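Local coordinates for protein beta-galactosidase (PDB 6Y2K) that probably hydrolyses beta-galactosides, releasing terminal galactose, as a cold-active hexameric family 42 beta-galactosidase from a psychrophilic Marinomonas, at residues T603-R615 against A621-P633. Residues are numbered along the deposited sequence; the frame is centred on the assembly and turned at random. Where two conformers were deposited one is given.
Sequences TYYLPKGVRVRER and AFNYSSNTVVFEP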
loop_
_atom_site.group_PDB
_atom_site.type_symbol
_atom_site.label_atom_id
_atom_site.label_comp_id
_atom_site.label_asym_id
_atom_site.label_seq_id
_atom_site.Cartn_x
_atom_site.Cartn_y
_atom_site.Cartn_z
ATOM N N THR A 603 -5.839 7.003 -38.084
ATOM C CA THR A 603 -5.595 7.245 -36.671
ATOM C C THR A 603 -4.168 6.841 -36.312
ATOM O O THR A 603 -3.518 6.067 -37.029
ATOM C CB THR A 603 -6.600 6.484 -35.774
ATOM O OG1 THR A 603 -6.525 5.071 -36.020
ATOM C CG2 THR A 603 -8.016 6.971 -36.021
ATOM N N TYR A 604 -3.699 7.383 -35.192
ATOM C CA TYR A 604 -2.344 7.174 -34.702
ATOM C C TYR A 604 -2.384 7.337 -33.185
ATOM O O TYR A 604 -2.808 8.381 -32.707
ATOM C CB TYR A 604 -1.392 8.213 -35.324
ATOM C CG TYR A 604 0.081 7.955 -35.054
ATOM C CD1 TYR A 604 0.651 8.239 -33.809
ATOM C CD2 TYR A 604 0.914 7.427 -36.051
ATOM C CE1 TYR A 604 1.998 8.002 -33.566
ATOM C CE2 TYR A 604 2.257 7.185 -35.815
ATOM C CZ TYR A 604 2.798 7.471 -34.575
ATOM O OH TYR A 604 4.132 7.229 -34.336
ATOM N N TYR A 605 -1.953 6.315 -32.441
ATOM C CA TYR A 605 -1.861 6.405 -30.989
ATOM C C TYR A 605 -0.639 7.251 -30.656
ATOM O O TYR A 605 0.493 6.750 -30.651
ATOM C CB TYR A 605 -1.745 5.020 -30.336
ATOM C CG TYR A 605 -3.041 4.236 -30.238
ATOM C CD1 TYR A 605 -3.628 3.665 -31.371
ATOM C CD2 TYR A 605 -3.665 4.032 -29.006
ATOM C CE1 TYR A 605 -4.810 2.925 -31.283
ATOM C CE2 TYR A 605 -4.851 3.300 -28.907
ATOM C CZ TYR A 605 -5.422 2.752 -30.046
ATOM O OH TYR A 605 -6.595 2.020 -29.944
ATOM N N LEU A 606 -0.866 8.539 -30.408
ATOM C CA LEU A 606 0.221 9.469 -30.107
ATOM C C LEU A 606 0.874 9.134 -28.770
ATOM O O LEU A 606 0.232 8.514 -27.913
ATOM C CB LEU A 606 -0.293 10.919 -30.065
ATOM C CG LEU A 606 -0.766 11.528 -31.394
ATOM C CD1 LEU A 606 -1.558 12.802 -31.128
ATOM C CD2 LEU A 606 0.405 11.821 -32.313
ATOM N N PRO A 607 2.146 9.556 -28.577
ATOM C CA PRO A 607 2.782 9.431 -27.260
ATOM C C PRO A 607 2.003 10.179 -26.179
ATOM O O PRO A 607 1.238 11.100 -26.499
ATOM C CB PRO A 607 4.166 10.066 -27.464
ATOM C CG PRO A 607 4.403 10.069 -28.940
ATOM C CD PRO A 607 3.055 10.155 -29.577
ATOM N N LYS A 608 2.191 9.778 -24.922
ATOM C CA LYS A 608 1.499 10.397 -23.800
ATOM C C LYS A 608 1.820 11.882 -23.717
ATOM O O LYS A 608 2.992 12.269 -23.765
ATOM C CB LYS A 608 1.892 9.754 -22.468
ATOM C CG LYS A 608 1.361 8.346 -22.254
ATOM C CD LYS A 608 1.588 7.910 -20.805
ATOM C CE LYS A 608 1.243 6.441 -20.600
ATOM N NZ LYS A 608 -0.229 6.181 -20.583
ATOM N N GLY A 609 0.772 12.701 -23.599
ATOM C CA GLY A 609 0.922 14.148 -23.498
ATOM C C GLY A 609 1.096 14.889 -24.815
ATOM O O GLY A 609 1.232 16.111 -24.813
ATOM N N VAL A 610 1.083 14.166 -25.934
ATOM C CA VAL A 610 1.274 14.757 -27.260
ATOM C C VAL A 610 -0.078 14.905 -27.962
ATOM O O VAL A 610 -0.978 14.085 -27.788
ATOM C CB VAL A 610 2.264 13.920 -28.111
ATOM C CG1 VAL A 610 2.341 14.422 -29.552
ATOM C CG2 VAL A 610 3.648 13.955 -27.479
ATOM N N ARG A 611 -0.219 15.991 -28.712
ATOM C CA ARG A 611 -1.421 16.284 -29.468
ATOM C C ARG A 611 -1.002 16.868 -30.805
ATOM O O ARG A 611 0.079 17.451 -30.916
ATOM C CB ARG A 611 -2.299 17.289 -28.718
ATOM C CG ARG A 611 -2.873 16.785 -27.393
ATOM C CD ARG A 611 -3.941 15.735 -27.653
ATOM N NE ARG A 611 -4.661 15.346 -26.451
ATOM C CZ ARG A 611 -4.247 14.441 -25.562
ATOM N NH1 ARG A 611 -3.075 13.815 -25.692
ATOM N NH2 ARG A 611 -5.007 14.171 -24.511
ATOM N N VAL A 612 -1.873 16.695 -31.797
ATOM C CA VAL A 612 -1.660 17.172 -33.160
ATOM C C VAL A 612 -2.983 17.713 -33.708
ATOM O O VAL A 612 -4.071 17.239 -33.352
ATOM C CB VAL A 612 -1.124 16.047 -34.077
ATOM C CG1 VAL A 612 -1.013 16.506 -35.528
ATOM C CG2 VAL A 612 0.241 15.591 -33.612
ATOM N N ARG A 613 -2.886 18.726 -34.555
ATOM C CA ARG A 613 -4.045 19.221 -35.294
ATOM C C ARG A 613 -3.571 19.804 -36.626
ATOM O O ARG A 613 -2.442 20.290 -36.719
ATOM C CB ARG A 613 -4.826 20.264 -34.475
ATOM C CG ARG A 613 -6.237 20.463 -34.989
ATOM C CD ARG A 613 -7.105 21.358 -34.113
ATOM N NE ARG A 613 -8.498 21.196 -34.507
ATOM C CZ ARG A 613 -9.065 21.708 -35.602
ATOM N NH1 ARG A 613 -10.342 21.427 -35.859
ATOM N NH2 ARG A 613 -8.385 22.496 -36.444
ATOM N N GLU A 614 -4.428 19.723 -37.644
ATOM C CA GLU A 614 -4.116 20.232 -38.983
ATOM C C GLU A 614 -4.968 21.435 -39.367
ATOM O O GLU A 614 -6.145 21.505 -39.020
ATOM C CB GLU A 614 -4.341 19.144 -40.028
ATOM C CG GLU A 614 -3.501 17.901 -39.798
ATOM C CD GLU A 614 -3.566 16.909 -40.951
ATOM O OE1 GLU A 614 -2.774 15.946 -40.924
ATOM O OE2 GLU A 614 -4.387 17.090 -41.886
ATOM N N ARG A 615 -4.354 22.367 -40.093
ATOM C CA ARG A 615 -5.063 23.413 -40.833
ATOM C C ARG A 615 -4.558 23.403 -42.274
ATOM O O ARG A 615 -3.455 23.880 -42.556
ATOM C CB ARG A 615 -4.832 24.781 -40.195
ATOM C CG ARG A 615 -5.522 24.927 -38.846
ATOM C CD ARG A 615 -5.463 26.347 -38.306
ATOM N NE ARG A 615 -6.196 27.294 -39.151
ATOM C CZ ARG A 615 -6.185 28.620 -39.007
ATOM N NH1 ARG A 615 -5.485 29.207 -38.037
ATOM N NH2 ARG A 615 -6.894 29.372 -39.843
ATOM N N ALA A 621 2.070 20.381 -33.866
ATOM C CA ALA A 621 2.303 19.351 -32.855
ATOM C C ALA A 621 2.656 20.002 -31.529
ATOM O O ALA A 621 3.370 20.998 -31.508
ATOM C CB ALA A 621 3.415 18.420 -33.288
ATOM N N PHE A 622 2.167 19.399 -30.439
ATOM C CA PHE A 622 2.253 19.928 -29.073
ATOM C C PHE A 622 2.676 18.844 -28.087
ATOM O O PHE A 622 2.237 17.701 -28.193
ATOM C CB PHE A 622 0.883 20.469 -28.638
ATOM C CG PHE A 622 0.331 21.496 -29.576
ATOM C CD1 PHE A 622 0.717 22.822 -29.467
ATOM C CD2 PHE A 622 -0.535 21.126 -30.603
ATOM C CE1 PHE A 622 0.236 23.768 -30.357
ATOM C CE2 PHE A 622 -1.017 22.067 -31.489
ATOM C CZ PHE A 622 -0.635 23.390 -31.363
ATOM N N ASN A 623 3.515 19.205 -27.120
ATOM C CA ASN A 623 3.929 18.275 -26.072
ATOM C C ASN A 623 3.604 18.900 -24.721
ATOM O O ASN A 623 4.294 19.811 -24.277
ATOM C CB ASN A 623 5.427 17.966 -26.187
ATOM C CG ASN A 623 5.915 16.946 -25.162
ATOM O OD1 ASN A 623 5.135 16.365 -24.404
ATOM N ND2 ASN A 623 7.225 16.717 -25.150
ATOM N N TYR A 624 2.554 18.384 -24.082
ATOM C CA TYR A 624 2.131 18.800 -22.746
ATOM C C TYR A 624 2.823 18.023 -21.607
ATOM O O TYR A 624 2.606 18.340 -20.443
ATOM C CB TYR A 624 0.597 18.654 -22.607
ATOM C CG TYR A 624 -0.213 19.543 -23.541
ATOM C CD1 TYR A 624 -0.448 19.165 -24.864
ATOM C CD2 TYR A 624 -0.753 20.750 -23.102
ATOM C CE1 TYR A 624 -1.181 19.963 -25.720
ATOM C CE2 TYR A 624 -1.494 21.560 -23.955
ATOM C CZ TYR A 624 -1.703 21.160 -25.269
ATOM O OH TYR A 624 -2.418 21.941 -26.149
ATOM N N SER A 625 3.633 17.009 -21.934
ATOM C CA SER A 625 4.360 16.220 -20.934
ATOM C C SER A 625 5.604 16.974 -20.459
ATOM O O SER A 625 5.953 18.016 -21.021
ATOM C CB SER A 625 4.771 14.854 -21.509
ATOM O OG SER A 625 5.917 14.945 -22.349
ATOM N N SER A 626 6.269 16.409 -19.445
ATOM C CA SER A 626 7.486 16.987 -18.861
ATOM C C SER A 626 8.782 16.460 -19.499
ATOM O O SER A 626 9.874 16.799 -19.053
ATOM C CB SER A 626 7.511 16.729 -17.347
ATOM O OG SER A 626 7.406 15.345 -17.067
ATOM N N ASN A 627 8.682 15.643 -20.547
ATOM C CA ASN A 627 9.897 15.138 -21.205
ATOM C C ASN A 627 9.852 15.213 -22.720
ATOM O O ASN A 627 8.783 15.304 -23.326
ATOM C CB ASN A 627 10.195 13.712 -20.758
ATOM C CG ASN A 627 10.633 13.643 -19.303
ATOM O OD1 ASN A 627 11.735 14.076 -18.949
ATOM N ND2 ASN A 627 9.768 13.119 -18.454
ATOM N N THR A 628 11.040 15.165 -23.313
ATOM C CA THR A 628 11.211 15.272 -24.748
ATOM C C THR A 628 10.669 14.010 -25.409
ATOM O O THR A 628 10.889 12.908 -24.922
ATOM C CB THR A 628 12.695 15.479 -25.110
ATOM O OG1 THR A 628 13.174 16.663 -24.457
ATOM C CG2 THR A 628 12.879 15.634 -26.627
ATOM N N VAL A 629 9.919 14.178 -26.488
ATOM C CA VAL A 629 9.395 13.044 -27.247
ATOM C C VAL A 629 9.491 13.366 -28.724
ATOM O O VAL A 629 9.415 14.523 -29.121
ATOM C CB VAL A 629 7.933 12.687 -26.886
ATOM C CG1 VAL A 629 7.811 12.323 -25.417
ATOM C CG2 VAL A 629 6.986 13.824 -27.207
ATOM N N VAL A 630 9.642 12.326 -29.529
ATOM C CA VAL A 630 9.811 12.476 -30.956
ATOM C C VAL A 630 8.448 12.402 -31.634
ATOM O O VAL A 630 7.659 11.476 -31.392
ATOM C CB VAL A 630 10.805 11.425 -31.494
ATOM C CG1 VAL A 630 10.872 11.445 -33.013
ATOM C CG2 VAL A 630 12.182 11.688 -30.890
ATOM N N PHE A 631 8.158 13.419 -32.445
ATOM C CA PHE A 631 7.016 13.392 -33.358
ATOM C C PHE A 631 7.506 13.784 -34.749
ATOM O O PHE A 631 8.059 14.863 -34.938
ATOM C CB PHE A 631 5.890 14.340 -32.910
ATOM C CG PHE A 631 4.778 14.447 -33.911
ATOM C CD1 PHE A 631 3.837 13.440 -34.023
ATOM C CD2 PHE A 631 4.713 15.529 -34.796
ATOM C CE1 PHE A 631 2.830 13.508 -34.973
ATOM C CE2 PHE A 631 3.711 15.606 -35.744
ATOM C CZ PHE A 631 2.767 14.596 -35.835
ATOM N N GLU A 632 7.286 12.896 -35.710
ATOM C CA GLU A 632 7.694 13.111 -37.089
ATOM C C GLU A 632 6.539 12.699 -37.992
ATOM O O GLU A 632 6.305 11.504 -38.188
ATOM C CB GLU A 632 8.941 12.289 -37.411
ATOM C CG GLU A 632 9.475 12.499 -38.822
ATOM C CD GLU A 632 10.668 11.614 -39.155
ATOM O OE1 GLU A 632 10.922 10.624 -38.424
ATOM O OE2 GLU A 632 11.356 11.915 -40.157
ATOM N N PRO A 633 5.807 13.683 -38.545
ATOM C CA PRO A 633 4.760 13.329 -39.496
ATOM C C PRO A 633 5.390 12.907 -40.822
ATOM O O PRO A 633 6.509 13.320 -41.132
ATOM C CB PRO A 633 3.949 14.620 -39.630
ATOM C CG PRO A 633 4.901 15.717 -39.287
ATOM C CD PRO A 633 6.018 15.140 -38.468
HETATM O O HOH W 1 5.818 10.205 -35.003
#
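Arg611 and Phe622 face each other as the hydrogen-bonded pair of an antiparallel hairpin, a worked example of how successive pairs point to opposite faces. Arg611 N donates to Phe622 O, and Phe622 N returns a bond of 2.9 Å to Arg611 O. Where the strands part, Tyr624 N reaches Gly609 O at 2.7 Å.

The Arg611 side chain can be followed outward. Its CB lies 4.5 Å from Phe622 CB and also brushes Tyr624 CE1; CG, beside the backbone N (chi1 -65°), comes to 4.0 Å from the same CE1. A bend at chi2 then carries the chain away from the second strand, where NE forms a salt bridge with Asp293. NH1 turns back to Val610 O, which lies in the guanidinium plane at 3.0 Å. All three guanidinium nitrogens are engaged, NH2 by a partner outside the two segments. Beyond Arg611, Tyr624 OH is hydrogen-bonded to Glu340 OE2, while Phe622 packs on helix 333-343.

On the other face, Val612 CG2 sits over the Phe631 ring, a CH-pi contact 3.9 Å from the centroid, and Leu606 CD2 meets the same ring obliquely at CE1. Val610 CG2 and Val629 CG2 press together unusually closely, 3.4 Å apart. At the end of the second strand, Asn623 OD1 takes Ser625 OG on an in-plane lone pair and Ser625 N from above its plane, while ND2 donates to Asn627 O and also to Leu645 O.

After this Asx turn the chain returns so that Val629 and Phe631 pack on the Val610/Val612 face of a beta hairpin whose first strand, 610-615, is an outermost strand of the C-terminal antiparallel sheet, and whose Phe622 side packs against a helix of the TIM-barrel region.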